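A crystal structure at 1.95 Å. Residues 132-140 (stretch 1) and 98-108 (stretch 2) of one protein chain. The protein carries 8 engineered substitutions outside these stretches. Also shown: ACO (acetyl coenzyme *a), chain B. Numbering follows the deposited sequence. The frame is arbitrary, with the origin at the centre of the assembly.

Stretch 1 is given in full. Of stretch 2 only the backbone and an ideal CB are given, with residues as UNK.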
# COMPACT_ATOMS: atom_id res chain seq x y z
N LYS A 132 -7.76 -1.72 -13.69
CA LYS A 132 -8.22 -3.07 -14.00
C LYS A 132 -8.19 -3.96 -12.74
O LYS A 132 -9.12 -4.73 -12.46
CB LYS A 132 -7.31 -3.66 -15.07
CG LYS A 132 -7.70 -5.07 -15.57
CD LYS A 132 -9.15 -5.07 -16.03
CE LYS A 132 -9.47 -6.15 -17.02
NZ LYS A 132 -10.68 -5.69 -17.80
N LEU A 133 -7.12 -3.83 -11.96
CA LEU A 133 -6.94 -4.64 -10.77
C LEU A 133 -8.03 -4.32 -9.76
O LEU A 133 -8.60 -5.22 -9.16
CB LEU A 133 -5.57 -4.35 -10.18
CG LEU A 133 -5.04 -5.34 -9.19
CD1 LEU A 133 -5.00 -6.74 -9.82
CD2 LEU A 133 -3.66 -4.85 -8.73
N TYR A 134 -8.31 -3.03 -9.58
CA TYR A 134 -9.35 -2.57 -8.65
C TYR A 134 -10.73 -3.03 -9.11
O TYR A 134 -11.53 -3.51 -8.30
CB TYR A 134 -9.31 -1.03 -8.51
CG TYR A 134 -8.03 -0.48 -7.90
CD1 TYR A 134 -7.04 -1.33 -7.39
CD2 TYR A 134 -7.79 0.89 -7.83
CE1 TYR A 134 -5.87 -0.84 -6.86
CE2 TYR A 134 -6.59 1.40 -7.26
CZ TYR A 134 -5.66 0.53 -6.78
OH TYR A 134 -4.47 1.00 -6.23
N GLN A 135 -11.01 -2.90 -10.40
CA GLN A 135 -12.28 -3.34 -10.96
C GLN A 135 -12.44 -4.84 -10.77
O GLN A 135 -13.54 -5.33 -10.47
CB GLN A 135 -12.37 -3.00 -12.46
CG GLN A 135 -13.53 -3.64 -13.20
CD GLN A 135 -13.09 -4.66 -14.23
OE1 GLN A 135 -12.74 -4.28 -15.37
NE2 GLN A 135 -13.13 -5.95 -13.87
N GLN A 136 -11.36 -5.59 -10.96
CA GLN A 136 -11.42 -7.05 -10.78
C GLN A 136 -11.72 -7.44 -9.33
O GLN A 136 -12.21 -8.53 -9.08
CB GLN A 136 -10.11 -7.71 -11.23
CG GLN A 136 -9.96 -7.75 -12.75
CD GLN A 136 -8.63 -8.28 -13.22
OE1 GLN A 136 -8.50 -8.70 -14.37
NE2 GLN A 136 -7.63 -8.27 -12.35
N ASN A 137 -11.41 -6.57 -8.38
CA ASN A 137 -11.70 -6.82 -6.97
C ASN A 137 -12.96 -6.05 -6.47
O ASN A 137 -13.15 -5.82 -5.26
CB ASN A 137 -10.47 -6.49 -6.12
CG ASN A 137 -9.37 -7.51 -6.29
OD1 ASN A 137 -9.36 -8.52 -5.59
ND2 ASN A 137 -8.48 -7.31 -7.27
N HIS A 138 -13.84 -5.75 -7.42
CA HIS A 138 -15.20 -5.18 -7.22
C HIS A 138 -15.24 -3.74 -6.75
O HIS A 138 -16.29 -3.27 -6.28
CB HIS A 138 -16.08 -6.08 -6.34
CG HIS A 138 -15.98 -7.53 -6.68
ND1 HIS A 138 -15.97 -7.98 -7.99
CD2 HIS A 138 -15.92 -8.63 -5.90
CE1 HIS A 138 -15.89 -9.30 -7.98
NE2 HIS A 138 -15.86 -9.72 -6.73
N PHE A 139 -14.14 -3.01 -6.94
CA PHE A 139 -14.14 -1.58 -6.75
C PHE A 139 -15.01 -0.88 -7.79
O PHE A 139 -15.19 -1.34 -8.91
CB PHE A 139 -12.71 -1.01 -6.77
CG PHE A 139 -11.94 -1.26 -5.50
CD1 PHE A 139 -11.36 -2.50 -5.25
CD2 PHE A 139 -11.87 -0.28 -4.52
CE1 PHE A 139 -10.69 -2.74 -4.09
CE2 PHE A 139 -11.19 -0.52 -3.36
CZ PHE A 139 -10.59 -1.75 -3.15
N THR A 140 -15.59 0.23 -7.38
CA THR A 140 -16.41 1.00 -8.27
C THR A 140 -15.93 2.47 -8.25
O THR A 140 -15.55 3.00 -7.21
CB THR A 140 -17.92 0.78 -7.98
OG1 THR A 140 -18.24 1.14 -6.64
CG2 THR A 140 -18.31 -0.70 -8.13
N UNK A 98 1.79 -10.02 -9.16
CA UNK A 98 1.68 -10.03 -7.70
C UNK A 98 0.64 -9.03 -7.19
O UNK A 98 0.33 -9.01 -6.02
CB UNK A 98 3.04 -9.72 -7.07
N UNK A 99 0.11 -8.19 -8.08
CA UNK A 99 -0.93 -7.23 -7.70
C UNK A 99 -2.14 -7.83 -7.01
O UNK A 99 -2.59 -7.28 -6.00
CB UNK A 99 -1.40 -6.48 -8.95
N UNK A 100 -2.62 -8.96 -7.50
CA UNK A 100 -3.77 -9.63 -6.88
C UNK A 100 -3.47 -10.10 -5.45
O UNK A 100 -4.31 -9.97 -4.57
CB UNK A 100 -4.20 -10.83 -7.73
N UNK A 101 -2.26 -10.60 -5.22
CA UNK A 101 -1.85 -10.99 -3.88
C UNK A 101 -1.84 -9.79 -2.96
O UNK A 101 -2.38 -9.84 -1.84
CB UNK A 101 -0.47 -11.65 -3.91
N UNK A 102 -1.25 -8.69 -3.41
CA UNK A 102 -1.25 -7.46 -2.63
C UNK A 102 -2.65 -6.95 -2.35
O UNK A 102 -2.94 -6.51 -1.23
CB UNK A 102 -0.45 -6.38 -3.36
N UNK A 103 -3.52 -7.04 -3.35
CA UNK A 103 -4.94 -6.65 -3.21
C UNK A 103 -5.68 -7.54 -2.20
O UNK A 103 -6.45 -7.05 -1.37
CB UNK A 103 -5.64 -6.72 -4.57
N UNK A 104 -5.45 -8.85 -2.27
CA UNK A 104 -6.02 -9.74 -1.25
C UNK A 104 -5.61 -9.31 0.15
O UNK A 104 -6.44 -9.30 1.05
CB UNK A 104 -5.58 -11.19 -1.50
N UNK A 105 -4.32 -9.04 0.34
CA UNK A 105 -3.82 -8.60 1.64
C UNK A 105 -4.39 -7.27 2.10
O UNK A 105 -4.70 -7.10 3.28
CB UNK A 105 -2.29 -8.50 1.59
N UNK A 106 -4.51 -6.32 1.18
CA UNK A 106 -5.08 -5.02 1.48
C UNK A 106 -6.51 -5.16 1.99
O UNK A 106 -6.87 -4.58 3.02
CB UNK A 106 -5.04 -4.12 0.24
N UNK A 107 -7.33 -5.91 1.27
CA UNK A 107 -8.74 -6.05 1.61
C UNK A 107 -8.92 -6.82 2.91
O UNK A 107 -9.68 -6.38 3.81
CB UNK A 107 -9.49 -6.75 0.48
N UNK A 108 -8.20 -7.94 3.05
CA UNK A 108 -8.23 -8.69 4.29
C UNK A 108 -7.84 -7.83 5.49
O UNK A 108 -8.55 -7.77 6.49
CB UNK A 108 -7.30 -9.90 4.19
N1A ACO B . -5.78 -2.19 -19.78
C2A ACO B . -6.42 -3.09 -19.00
N3A ACO B . -5.75 -4.02 -18.28
C4A ACO B . -4.39 -4.11 -18.30
C5A ACO B . -3.63 -3.16 -19.11
C6A ACO B . -4.43 -2.16 -19.88
N6A ACO B . -3.83 -1.23 -20.68
N7A ACO B . -2.33 -3.47 -18.94
C8A ACO B . -2.26 -4.53 -18.09
N9A ACO B . -3.49 -4.91 -17.70
C1B ACO B . -3.88 -6.02 -16.77
C2B ACO B . -3.01 -7.26 -16.87
O2B ACO B . -3.36 -8.06 -18.00
C3B ACO B . -3.33 -7.93 -15.55
O3B ACO B . -4.53 -8.68 -15.72
P3B ACO B . -5.04 -9.84 -14.71
O7A ACO B . -5.25 -9.14 -13.36
O8A ACO B . -6.34 -10.27 -15.34
O9A ACO B . -3.95 -10.89 -14.72
C4B ACO B . -3.52 -6.78 -14.57
O4B ACO B . -3.81 -5.62 -15.38
C5B ACO B . -2.28 -6.55 -13.70
O5B ACO B . -1.09 -6.48 -14.51
P1A ACO B . 0.34 -7.12 -14.08
O1A ACO B . 1.37 -6.82 -15.13
O2A ACO B . 0.13 -8.55 -13.61
O3A ACO B . 0.84 -6.16 -12.89
P2A ACO B . 0.89 -6.59 -11.36
O4A ACO B . -0.38 -7.32 -11.00
O5A ACO B . 2.21 -7.31 -11.15
O6A ACO B . 1.05 -5.17 -10.61
CBP ACO B . 0.57 -3.02 -9.78
CCP ACO B . 0.06 -4.15 -10.64
CDP ACO B . 0.78 -3.57 -8.34
CEP ACO B . -0.45 -1.88 -9.79
CAP ACO B . 1.90 -2.56 -10.41
OAP ACO B . 1.70 -2.16 -11.78
C9P ACO B . 2.53 -1.43 -9.66
O9P ACO B . 3.13 -1.62 -8.60
N8P ACO B . 2.43 -0.23 -10.23
C7P ACO B . 3.08 0.95 -9.67
C6P ACO B . 2.42 1.38 -8.35
C5P ACO B . 0.96 1.73 -8.55
O5P ACO B . 0.57 2.30 -9.57
N4P ACO B . 0.13 1.44 -7.55
C3P ACO B . -1.25 1.97 -7.55
C2P ACO B . -1.28 3.41 -7.00
S1P ACO B . -0.85 3.33 -5.28
C ACO B . 0.74 3.81 -5.15
O ACO B . 1.39 4.09 -6.16
CH3 ACO B . 1.34 3.85 -3.76

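Position 98 precedes the helix, and its CB has nothing of stretch 1 within 5.5 Å. Its N lies 3.4 Å from O5A of the coenzyme, an interaction open to almost any residue because it uses the backbone alone. The residue is Val98, whose N donates a weak hydrogen bond to that oxygen.

Position 99 is far more restrictive. An ideal CB would lie 2.8 Å from Leu133 CD2 and 2.4 Å from O4A of the coenzyme, a clash on both counts, so only glycine fits. Gly99 lets Leu133 CD2 pack 3.8 Å from its carbonyl C, while Gly99 N approaches the coenzyme's O4A at 3.1 Å in a weak hydrogen bond.

At position 100 CA-to-CB points sideways, with the ideal CB 4.7 Å from Leu133 CD1. A longer side chain could curl back to stretch 1, where the amide of Asn137 offers both a donor and an acceptor; ND2 is already engaged with Leu133 O at 2.8 Å but has a second hydrogen to give. A basic or acidic group could meet half of this offer, an amide all of it. Gln100, with chi1 t and chi2 p, does the latter: its NE2 donates to Asn137 OD1 at 2.7 Å and its OE1 accepts from Asn137 ND2 at 2.9 Å. The two nearly straight bonds join the amides in a reciprocal pair.

Positions 101 and 102 find nothing of stretch 1 within 5.5 Å of their ideal CB atoms, so many helix-compatible side chains would serve. They are Ile101 and Leu102, neither in contact with it.

Position 103 points toward stretch 1, its ideal CB 4.0 Å from Asn137 ND2 and 4.9 Å from Leu133 CG. Beyond lie Leu133, the Tyr134 ring and the Phe139 ring, an apolar setting suited to leucine, isoleucine or a longer, flexible chain. Met103, m at all three chi angles, reaches all three residues: CG packs 3.7 Å from Leu133 CD2, SD lies 3.7 Å from Tyr134 CE1, and CE is 3.6 Å from Phe139 CE1. Both rings are approached obliquely.

Position 104 points away, so stretch 1 asks little of it; a side chain turning back with a polar end could still approach the Asn137 amide. Asn104 does so: its OD1 accepts from Gln100 NE2 at 2.9 Å and from a water at 2.8 Å. That water also donates to Asn137 OD1 at 2.7 Å, linking the two side chains.

Position 105 is out of reach and tolerant; it is Glu105. Position 106 points toward stretch 1 but from too far to demand a particular shape, and Ile106 makes no contact.

Position 107 also points toward stretch 1 without a close CB. A chain extending several bonds could meet Asn137 CB and the Phe139 ring, favouring isoleucine, leucine or methionine. Ile107 places CD1 4.1 Å from Asn137 CB and 4.2 Å from Phe139 CE1.

Position 108 is out of reach and open to many residues; Lys108 extends with every chi angle t.

Stretch 2, residues 98-108: VGQILMNEIIK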
# COMPACT_ATOMS: atom_id res chain seq x y z
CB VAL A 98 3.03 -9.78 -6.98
CG1 VAL A 98 4.06 -10.91 -7.31
CG2 VAL A 98 3.58 -8.42 -7.31
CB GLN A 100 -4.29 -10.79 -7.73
CG GLN A 100 -5.59 -11.41 -7.18
CD GLN A 100 -6.72 -10.42 -7.04
OE1 GLN A 100 -7.01 -9.67 -7.99
NE2 GLN A 100 -7.38 -10.39 -5.88
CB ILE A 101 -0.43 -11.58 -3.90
CG1 ILE A 101 -0.46 -12.86 -4.73
CG2 ILE A 101 0.03 -11.81 -2.46
CD1 ILE A 101 0.89 -13.62 -4.85
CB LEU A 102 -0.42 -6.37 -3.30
CG LEU A 102 1.03 -6.69 -3.68
CD1 LEU A 102 1.73 -5.49 -4.37
CD2 LEU A 102 1.82 -7.19 -2.45
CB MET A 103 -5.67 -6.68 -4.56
CG MET A 103 -5.32 -5.58 -5.53
SD MET A 103 -5.57 -3.91 -4.86
CE MET A 103 -7.35 -3.98 -4.53
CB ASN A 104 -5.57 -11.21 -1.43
CG ASN A 104 -6.21 -11.89 -2.64
OD1 ASN A 104 -7.28 -11.48 -3.15
ND2 ASN A 104 -5.52 -12.93 -3.15
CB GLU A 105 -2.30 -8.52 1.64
CG GLU A 105 -1.61 -9.85 1.45
CD GLU A 105 -2.02 -10.90 2.49
OE1 GLU A 105 -1.95 -10.58 3.70
OE2 GLU A 105 -2.40 -12.00 2.09
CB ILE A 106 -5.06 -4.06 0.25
CG1 ILE A 106 -3.64 -3.51 0.01
CG2 ILE A 106 -6.07 -2.88 0.42
CD1 ILE A 106 -3.32 -3.18 -1.40
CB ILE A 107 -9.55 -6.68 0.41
CG1 ILE A 107 -9.46 -5.75 -0.81
CG2 ILE A 107 -10.97 -6.95 0.81
CD1 ILE A 107 -9.97 -6.34 -2.10
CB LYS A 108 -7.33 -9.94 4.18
CG LYS A 108 -7.40 -10.84 5.40
CD LYS A 108 -6.61 -12.15 5.16
CE LYS A 108 -6.67 -13.06 6.40
NZ LYS A 108 -6.14 -14.45 6.12
O HOH W 1 -9.47 -9.73 -3.13
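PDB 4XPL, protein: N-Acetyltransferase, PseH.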